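Local structure of apical membrane antigen AMA1 (Toxoplasma gondii ME49, 4YIV) at residues G235-G239 with Y300-Y304; C246-L252 with Q318-V324. The protein serves host cell invasion as an essential microneme protein of the moving junction, the ringlike structure formed between the plasma membranes of parasite and host cell. Residues are numbered along the deposited sequence.

Contact 1 (G235-G239 with Y300-Y304); sequences GYRFG and YGFYY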
ATOM      1  N   GLY A 235     -12.847   5.452 -14.160  1.00 33.26           N
ATOM      2  CA  GLY A 235     -13.821   6.397 -14.696  1.00 35.30           C
ATOM      3  C   GLY A 235     -13.926   7.737 -13.990  1.00 36.82           C
ATOM      4  O   GLY A 235     -14.852   8.521 -14.225  1.00 34.05           O
ATOM      5  N   TYR A 236     -12.962   8.030 -13.129  1.00 30.58           N
ATOM      6  CA  TYR A 236     -12.970   9.291 -12.393  1.00 30.26           C
ATOM      7  C   TYR A 236     -11.528   9.763 -12.199  1.00 32.62           C
ATOM      8  O   TYR A 236     -10.635   8.920 -12.059  1.00 26.81           O
ATOM      9  CB  TYR A 236     -13.641   9.139 -11.032  1.00 34.03           C
ATOM     10  CG  TYR A 236     -15.142   8.881 -11.066  1.00 38.62           C
ATOM     11  CD1 TYR A 236     -16.061   9.932 -11.053  1.00 42.39           C
ATOM     12  CD2 TYR A 236     -15.634   7.587 -11.070  1.00 40.87           C
ATOM     13  CE1 TYR A 236     -17.441   9.681 -11.064  1.00 43.52           C
ATOM     14  CE2 TYR A 236     -16.999   7.333 -11.078  1.00 50.00           C
ATOM     15  CZ  TYR A 236     -17.896   8.379 -11.079  1.00 50.95           C
ATOM     16  OH  TYR A 236     -19.245   8.101 -11.090  1.00 55.50           O
ATOM     17  N   ARG A 237     -11.335  11.087 -12.231  1.00 29.56           N
ATOM     18  CA  ARG A 237     -10.086  11.757 -11.819  1.00 28.05           C
ATOM     19  C   ARG A 237     -10.211  12.288 -10.419  1.00 29.37           C
ATOM     20  O   ARG A 237     -11.212  12.935 -10.081  1.00 31.41           O
ATOM     21  CB  ARG A 237      -9.756  12.931 -12.729  1.00 28.60           C
ATOM     22  CG  ARG A 237      -9.618  12.599 -14.165  1.00 29.91           C
ATOM     23  CD  ARG A 237      -9.343  13.887 -14.959  1.00 29.46           C
ATOM     24  NE  ARG A 237      -9.182  13.629 -16.385  1.00 34.83           N
ATOM     25  CZ  ARG A 237      -8.717  14.513 -17.252  1.00 34.21           C
ATOM     26  NH1 ARG A 237      -8.611  14.174 -18.522  1.00 36.75           N
ATOM     27  NH2 ARG A 237      -8.331  15.715 -16.839  1.00 35.96           N
ATOM     28  N   PHE A 238      -9.195  12.032  -9.597  1.00 26.88           N
ATOM     29  CA  PHE A 238      -9.124  12.623  -8.286  1.00 27.11           C
ATOM     30  C   PHE A 238      -9.100  14.142  -8.451  1.00 28.89           C
ATOM     31  O   PHE A 238      -8.541  14.654  -9.420  1.00 27.30           O
ATOM     32  CB  PHE A 238      -7.859  12.175  -7.530  1.00 27.63           C
ATOM     33  CG  PHE A 238      -7.908  10.790  -6.971  1.00 25.53           C
ATOM     34  CD1 PHE A 238      -9.082  10.237  -6.487  1.00 27.63           C
ATOM     35  CD2 PHE A 238      -6.737  10.041  -6.894  1.00 24.50           C
ATOM     36  CE1 PHE A 238      -9.088   8.968  -5.938  1.00 27.32           C
ATOM     37  CE2 PHE A 238      -6.742   8.753  -6.349  1.00 26.01           C
ATOM     38  CZ  PHE A 238      -7.903   8.223  -5.868  1.00 25.64           C
ATOM     39  N   GLY A 239      -9.689  14.844  -7.496  1.00 27.48           N
ATOM     40  CA  GLY A 239      -9.686  16.291  -7.513  1.00 28.23           C
ATOM     41  C   GLY A 239      -9.859  16.908  -6.146  1.00 29.94           C
ATOM     42  O   GLY A 239     -10.082  16.215  -5.149  1.00 32.04           O
ATOM     43  N   TYR A 300      -1.027  10.076  -4.723  1.00 21.01           N
ATOM     44  CA  TYR A 300      -2.286  10.059  -5.460  1.00 22.54           C
ATOM     45  C   TYR A 300      -2.048  10.368  -6.901  1.00 25.44           C
ATOM     46  O   TYR A 300      -1.216  11.220  -7.251  1.00 23.55           O
ATOM     47  CB  TYR A 300      -3.271  11.083  -4.854  1.00 20.94           C
ATOM     48  CG  TYR A 300      -3.384  10.961  -3.388  1.00 22.67           C
ATOM     49  CD1 TYR A 300      -4.158   9.948  -2.829  1.00 22.12           C
ATOM     50  CD2 TYR A 300      -2.702  11.807  -2.539  1.00 23.86           C
ATOM     51  CE1 TYR A 300      -4.252   9.786  -1.513  1.00 23.88           C
ATOM     52  CE2 TYR A 300      -2.797  11.651  -1.182  1.00 22.62           C
ATOM     53  CZ  TYR A 300      -3.584  10.639  -0.679  1.00 25.74           C
ATOM     54  OH  TYR A 300      -3.701  10.441   0.659  1.00 25.10           O
ATOM     55  N   GLY A 301      -2.754   9.675  -7.780  1.00 24.59           N
ATOM     56  CA  GLY A 301      -2.598   9.998  -9.172  1.00 22.88           C
ATOM     57  C   GLY A 301      -3.672   9.441 -10.060  1.00 26.65           C
ATOM     58  O   GLY A 301      -4.520   8.644  -9.611  1.00 27.43           O
ATOM     59  N   PHE A 302      -3.659   9.887 -11.309  1.00 24.73           N
ATOM     60  CA  PHE A 302      -4.477   9.229 -12.327  1.00 24.94           C
ATOM     61  C   PHE A 302      -3.897   9.235 -13.705  1.00 28.87           C
ATOM     62  O   PHE A 302      -3.160  10.130 -14.124  1.00 25.79           O
ATOM     63  CB  PHE A 302      -5.898   9.831 -12.386  1.00 23.45           C
ATOM     64  CG  PHE A 302      -5.955  11.333 -12.601  1.00 25.15           C
ATOM     65  CD1 PHE A 302      -5.921  11.886 -13.885  1.00 26.92           C
ATOM     66  CD2 PHE A 302      -6.071  12.193 -11.507  1.00 26.72           C
ATOM     67  CE1 PHE A 302      -6.016  13.283 -14.062  1.00 25.23           C
ATOM     68  CE2 PHE A 302      -6.181  13.575 -11.679  1.00 26.41           C
ATOM     69  CZ  PHE A 302      -6.153  14.112 -12.958  1.00 27.24           C
ATOM     70  N   TYR A 303      -4.240   8.159 -14.393  1.00 26.15           N
ATOM     71  CA  TYR A 303      -4.023   8.037 -15.798  1.00 27.58           C
ATOM     72  C   TYR A 303      -5.140   8.765 -16.536  1.00 28.05           C
ATOM     73  O   TYR A 303      -6.298   8.718 -16.118  1.00 25.65           O
ATOM     74  CB  TYR A 303      -3.993   6.579 -16.169  1.00 28.11           C
ATOM     75  CG  TYR A 303      -3.907   6.377 -17.633  1.00 28.30           C
ATOM     76  CD1 TYR A 303      -5.061   6.319 -18.398  1.00 33.08           C
ATOM     77  CD2 TYR A 303      -2.682   6.247 -18.262  1.00 31.88           C
ATOM     78  CE1 TYR A 303      -5.002   6.141 -19.741  1.00 34.82           C
ATOM     79  CE2 TYR A 303      -2.616   6.076 -19.625  1.00 33.22           C
ATOM     80  CZ  TYR A 303      -3.793   6.013 -20.351  1.00 34.43           C
ATOM     81  OH  TYR A 303      -3.789   5.835 -21.709  1.00 33.90           O
ATOM     82  N   TYR A 304      -4.790   9.460 -17.612  1.00 27.48           N
ATOM     83  CA  TYR A 304      -5.776  10.090 -18.479  1.00 29.00           C
ATOM     84  C   TYR A 304      -5.148  10.240 -19.852  1.00 33.71           C
ATOM     85  O   TYR A 304      -3.972   9.959 -20.029  1.00 32.14           O
ATOM     86  CB  TYR A 304      -6.237  11.445 -17.936  1.00 30.23           C
ATOM     87  CG  TYR A 304      -5.170  12.534 -17.954  1.00 33.03           C
ATOM     88  CD1 TYR A 304      -4.114  12.521 -17.052  1.00 32.60           C
ATOM     89  CD2 TYR A 304      -5.231  13.563 -18.868  1.00 32.43           C
ATOM     90  CE1 TYR A 304      -3.147  13.503 -17.070  1.00 31.10           C
ATOM     91  CE2 TYR A 304      -4.277  14.557 -18.900  1.00 37.41           C
ATOM     92  CZ  TYR A 304      -3.236  14.531 -18.004  1.00 38.30           C
ATOM     93  OH  TYR A 304      -2.290  15.530 -18.041  1.00 37.16           O
TER
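Two β-sheets of a PAN-type domain, probably domain II of AMA1, meet here: strand 236-242 is the middle strand of a three-stranded antiparallel sheet, and strand 300-305 is the middle strand of a five-stranded one. The segments run roughly antiparallel, their axes 146° apart and 6.6 Å at closest approach, yet no hydrogen bond joins them. R237 and F302 mark the crossing, with CA atoms 6.2 Å apart. Side chains therefore do the work, those of Y300, F302 and Y304 being directed at strand 236-239.

The aliphatic part of R237 lies over the ring of F302 in a CH-π contact, R237 CB standing 3.7 Å from the ring centroid and 9° off the normal. Farther out, Y304 covers one face of the R237 guanidinium, R237 NH1 being 3.5 Å from Y304 CD2. The charge itself is met outside the pair, where R237 NE makes a salt bridge with D326 of strand 322-326. Hydrophobic residues fill the rest of the gap. F238 CB is 4.4 Å from F302 CD2, and F238 CD2 is 4.2 Å from Y300 CB. F27 meets the F238 ring edge-to-face, and Y300 OH hydrogen-bonds to L29 N, so the segment near residues 27-29 closes this end.

Backbone carbonyls also abut rings. G301 O lies 3.8 Å from F238 CD2. On the opposing strand, F238 O lies 3.4 Å from F302 CE2.

Contact 2 (C246-L252 with Q318-V324); sequences CLDYTEL and QVPDCLV. With NAG (2-acetamido-2-deoxy-beta-D-glucopyranose), chain B.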
ATOM      1  N   CYS A 246     -15.014  21.266  -8.692  1.00 46.11           N
ATOM      2  CA  CYS A 246     -14.023  20.216  -8.472  1.00 45.37           C
ATOM      3  C   CYS A 246     -12.916  20.379  -9.482  1.00 39.17           C
ATOM      4  O   CYS A 246     -13.138  20.269 -10.694  1.00 41.47           O
ATOM      5  CB  CYS A 246     -14.626  18.805  -8.575  1.00 50.04           C
ATOM      6  SG  CYS A 246     -13.383  17.526  -8.113  1.00 41.74           S
ATOM      7  N   LEU A 247     -11.720  20.673  -8.983  1.00 38.98           N
ATOM      8  CA  LEU A 247     -10.547  20.778  -9.852  1.00 36.12           C
ATOM      9  C   LEU A 247      -9.770  19.464  -9.815  1.00 33.14           C
ATOM     10  O   LEU A 247      -9.231  19.077  -8.765  1.00 29.82           O
ATOM     11  CB  LEU A 247      -9.625  21.915  -9.423  1.00 41.11           C
ATOM     12  CG  LEU A 247     -10.180  23.328  -9.197  1.00 47.99           C
ATOM     13  CD1 LEU A 247      -9.060  24.324  -9.299  1.00 41.75           C
ATOM     14  CD2 LEU A 247     -11.238  23.661 -10.180  1.00 48.13           C
ATOM     15  N   ASP A 248      -9.697  18.780 -10.943  1.00 35.05           N
ATOM     16  CA  ASP A 248      -8.879  17.585 -10.963  1.00 35.08           C
ATOM     17  C   ASP A 248      -7.431  18.042 -10.939  1.00 35.82           C
ATOM     18  O   ASP A 248      -7.148  19.213 -11.162  1.00 34.28           O
ATOM     19  CB  ASP A 248      -9.157  16.688 -12.160  1.00 31.31           C
ATOM     20  CG  ASP A 248      -8.696  17.275 -13.491  1.00 39.16           C
ATOM     21  OD1 ASP A 248      -7.473  17.340 -13.759  1.00 41.38           O
ATOM     22  OD2 ASP A 248      -9.572  17.602 -14.318  1.00 47.46           O
ATOM     23  N   TYR A 249      -6.518  17.106 -10.688  1.00 32.68           N
ATOM     24  CA  TYR A 249      -5.145  17.475 -10.423  1.00 31.67           C
ATOM     25  C   TYR A 249      -4.470  18.244 -11.566  1.00 31.86           C
ATOM     26  O   TYR A 249      -3.534  19.004 -11.318  1.00 32.87           O
ATOM     27  CB  TYR A 249      -4.328  16.236 -10.116  1.00 26.58           C
ATOM     28  CG  TYR A 249      -4.651  15.512  -8.825  1.00 24.84           C
ATOM     29  CD1 TYR A 249      -5.236  16.155  -7.742  1.00 23.80           C
ATOM     30  CD2 TYR A 249      -4.312  14.166  -8.687  1.00 26.24           C
ATOM     31  CE1 TYR A 249      -5.501  15.488  -6.591  1.00 27.68           C
ATOM     32  CE2 TYR A 249      -4.561  13.498  -7.532  1.00 25.24           C
ATOM     33  CZ  TYR A 249      -5.158  14.140  -6.498  1.00 28.11           C
ATOM     34  OH  TYR A 249      -5.377  13.425  -5.351  1.00 27.73           O
ATOM     35  N   THR A 250      -4.901  18.050 -12.808  1.00 32.89           N
ATOM     36  CA  THR A 250      -4.208  18.699 -13.915  1.00 34.74           C
ATOM     37  C   THR A 250      -4.356  20.226 -13.844  1.00 36.31           C
ATOM     38  O   THR A 250      -3.658  20.943 -14.545  1.00 35.70           O
ATOM     39  CB  THR A 250      -4.699  18.220 -15.288  1.00 36.22           C
ATOM     40  OG1 THR A 250      -6.083  18.560 -15.463  1.00 36.58           O
ATOM     41  CG2 THR A 250      -4.475  16.731 -15.450  1.00 33.76           C
ATOM     42  N   GLU A 251      -5.256  20.706 -12.995  1.00 36.40           N
ATOM     43  CA  GLU A 251      -5.512  22.137 -12.862  1.00 40.09           C
ATOM     44  C   GLU A 251      -4.725  22.770 -11.726  1.00 44.18           C
ATOM     45  O   GLU A 251      -4.778  23.981 -11.547  1.00 45.63           O
ATOM     46  CB  GLU A 251      -7.007  22.403 -12.626  1.00 44.99           C
ATOM     47  CG  GLU A 251      -7.888  22.100 -13.826  1.00 43.70           C
ATOM     48  CD  GLU A 251      -9.226  22.835 -13.761  1.00 55.63           C
ATOM     49  OE1 GLU A 251      -9.222  24.083 -13.610  1.00 57.55           O
ATOM     50  OE2 GLU A 251     -10.278  22.167 -13.846  1.00 53.66           O
ATOM     51  N   LEU A 252      -4.025  21.955 -10.939  1.00 39.60           N
ATOM     52  CA  LEU A 252      -3.310  22.466  -9.781  1.00 38.61           C
ATOM     53  C   LEU A 252      -1.859  22.704 -10.169  1.00 38.66           C
ATOM     54  O   LEU A 252      -1.293  21.982 -10.996  1.00 36.68           O
ATOM     55  CB  LEU A 252      -3.415  21.502  -8.587  1.00 34.66           C
ATOM     56  CG  LEU A 252      -4.825  21.056  -8.182  1.00 35.94           C
ATOM     57  CD1 LEU A 252      -4.725  20.090  -7.007  1.00 36.15           C
ATOM     58  CD2 LEU A 252      -5.741  22.239  -7.846  1.00 44.32           C
ATOM     59  N   GLN A 318      -2.095  16.110  -2.779  1.00 28.31           N
ATOM     60  CA  GLN A 318      -3.381  16.594  -2.262  1.00 29.48           C
ATOM     61  C   GLN A 318      -4.407  15.468  -2.098  1.00 26.51           C
ATOM     62  O   GLN A 318      -4.816  14.828  -3.080  1.00 28.40           O
ATOM     63  CB  GLN A 318      -3.940  17.676  -3.198  1.00 34.73           C
ATOM     64  CG  GLN A 318      -3.080  18.946  -3.273  1.00 37.65           C
ATOM     65  CD  GLN A 318      -3.101  19.742  -1.969  1.00 50.28           C
ATOM     66  OE1 GLN A 318      -2.048  20.064  -1.413  1.00 55.38           O
ATOM     67  NE2 GLN A 318      -4.309  20.063  -1.475  1.00 48.77           N
ATOM     68  N   VAL A 319      -4.794  15.206  -0.857  1.00 26.88           N
ATOM     69  CA  VAL A 319      -5.826  14.218  -0.574  1.00 28.11           C
ATOM     70  C   VAL A 319      -7.084  14.606  -1.353  1.00 34.26           C
ATOM     71  O   VAL A 319      -7.554  15.741  -1.252  1.00 33.14           O
ATOM     72  CB  VAL A 319      -6.120  14.129   0.923  1.00 32.34           C
ATOM     73  CG1 VAL A 319      -7.307  13.208   1.194  1.00 28.90           C
ATOM     74  CG2 VAL A 319      -4.894  13.628   1.670  1.00 32.57           C
ATOM     75  N   PRO A 320      -7.624  13.684  -2.160  1.00 31.05           N
ATOM     76  CA  PRO A 320      -8.822  14.093  -2.901  1.00 32.12           C
ATOM     77  C   PRO A 320     -10.062  14.286  -2.002  1.00 31.31           C
ATOM     78  O   PRO A 320     -10.285  13.577  -1.005  1.00 29.41           O
ATOM     79  CB  PRO A 320      -9.028  12.939  -3.896  1.00 33.46           C
ATOM     80  CG  PRO A 320      -8.330  11.801  -3.339  1.00 34.64           C
ATOM     81  CD  PRO A 320      -7.184  12.323  -2.517  1.00 29.75           C
ATOM     82  N   ASP A 321     -10.870  15.283  -2.353  1.00 35.31           N
ATOM     83  CA  ASP A 321     -12.129  15.485  -1.642  1.00 34.63           C
ATOM     84  C   ASP A 321     -13.275  15.647  -2.629  1.00 34.30           C
ATOM     85  O   ASP A 321     -14.404  15.922  -2.236  1.00 42.19           O
ATOM     86  CB  ASP A 321     -12.035  16.679  -0.661  1.00 36.50           C
ATOM     87  CG  ASP A 321     -11.852  18.020  -1.343  1.00 38.40           C
ATOM     88  OD1 ASP A 321     -11.989  18.132  -2.582  1.00 37.70           O
ATOM     89  OD2 ASP A 321     -11.566  18.983  -0.605  1.00 47.50           O
ATOM     90  N   CYS A 322     -12.984  15.440  -3.911  1.00 32.83           N
ATOM     91  CA  CYS A 322     -14.018  15.310  -4.919  1.00 37.33           C
ATOM     92  C   CYS A 322     -13.455  14.531  -6.112  1.00 36.96           C
ATOM     93  O   CYS A 322     -12.270  14.166  -6.144  1.00 36.15           O
ATOM     94  CB  CYS A 322     -14.548  16.684  -5.357  1.00 38.02           C
ATOM     95  SG  CYS A 322     -13.315  17.818  -6.087  1.00 39.86           S
ATOM     96  N   LEU A 323     -14.324  14.270  -7.076  1.00 33.39           N
ATOM     97  CA  LEU A 323     -13.987  13.519  -8.269  1.00 32.76           C
ATOM     98  C   LEU A 323     -14.513  14.219  -9.485  1.00 35.66           C
ATOM     99  O   LEU A 323     -15.552  14.879  -9.439  1.00 36.59           O
ATOM    100  CB  LEU A 323     -14.584  12.110  -8.233  1.00 34.02           C
ATOM    101  CG  LEU A 323     -14.239  11.201  -7.062  1.00 35.87           C
ATOM    102  CD1 LEU A 323     -15.066   9.915  -7.113  1.00 36.73           C
ATOM    103  CD2 LEU A 323     -12.746  10.915  -7.107  1.00 32.22           C
ATOM    104  N   VAL A 324     -13.816  14.024 -10.585  1.00 33.80           N
ATOM    105  CA  VAL A 324     -14.237  14.532 -11.872  1.00 38.10           C
ATOM    106  C   VAL A 324     -14.434  13.331 -12.769  1.00 38.09           C
ATOM    107  O   VAL A 324     -13.538  12.500 -12.891  1.00 34.21           O
ATOM    108  CB  VAL A 324     -13.192  15.514 -12.460  1.00 34.05           C
ATOM    109  CG1 VAL A 324     -13.433  15.794 -13.959  1.00 35.24           C
ATOM    110  CG2 VAL A 324     -13.177  16.792 -11.642  1.00 37.26           C
TER
HETATM  111  C1  NAG B 501      -7.368  14.046   5.620  1.00 43.94           C
HETATM  112  C2  NAG B 501      -8.075  15.398   5.623  1.00 45.99           C
HETATM  113  C3  NAG B 501      -7.318  16.419   6.461  1.00 44.26           C
HETATM  114  C4  NAG B 501      -7.040  15.848   7.842  1.00 46.70           C
HETATM  115  C5  NAG B 501      -6.323  14.510   7.718  1.00 47.63           C
HETATM  116  C6  NAG B 501      -6.050  13.912   9.093  1.00 42.92           C
HETATM  117  C7  NAG B 501      -9.215  15.468   3.482  1.00 41.61           C
HETATM  118  C8  NAG B 501      -9.165  15.946   2.061  1.00 37.97           C
HETATM  119  N2  NAG B 501      -8.223  15.885   4.265  1.00 42.39           N
HETATM  120  O3  NAG B 501      -8.098  17.614   6.583  1.00 54.61           O
HETATM  121  O4  NAG B 501      -6.226  16.763   8.584  1.00 56.28           O
HETATM  122  O5  NAG B 501      -7.109  13.597   6.952  1.00 42.01           O
HETATM  123  O6  NAG B 501      -7.290  13.560   9.716  1.00 47.36           O
HETATM  124  O7  NAG B 501     -10.107  14.744   3.894  1.00 50.33           O
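C246, V324 and Y249 lose the most surface to this contact. C246, on strand 245-248, reaches straight across to C322 on strand 322-326 and forms a disulfide, C246 SG to C322 SG 2.0 Å, with a χ3 of 92° that gives it right-handed chirality. Beside it V324 packs its CG2 3.6 Å from C246 SG and 3.6 Å from C246 O, while D248 CB lies 4.1 Å from the same V324 CG2. Past the strand comes a 3-10 turn at 249-251, which D248 opens with an Asx turn: T250 N donates to D248 OD1 at 2.8 Å, and T250 OG1 donates to that oxygen as well, at 2.5 Å.

The turn places Y249 so that its ring extends to the other segment. There Y249 OH gives a weak hydrogen bond to Q318 O at 2.7 Å and touches P320 CD at 3.5 Å. V319 points away from 246-252, and V319 CG1 lies 3.4 Å from NAG C8 of the protein's own glycan. D321 and C322 both face G239 in a classic β bulge. The disulfide thus links the outer strands, axes 66° apart, of a three-stranded antiparallel sheet across central strand 236-242, in the PAN-type domain, probably domain II of AMA1.

The segments interleave along the chain: 235-239, 246-252, 300-304, 318-324, so contacts 1 and 2 cross. Their centres lie about 8 Å apart, on the same side of the chain's centre. Strand 236-242 runs through the three-stranded sheet whose outer strands belong to contact 2, while contact 1 joins that sheet to the five-stranded one. Probable hydrogen bonds, R237 N to V324 O at 2.7 Å and G239 N to C322 O at 3.0 Å, tie the two together, and Y249 OH packs 3.2 Å from Y300 CB. Sheet pairing, packing between sheets and disulfide thus meet in one compact region that links chain parts before and after the engineered DII-loop replacement.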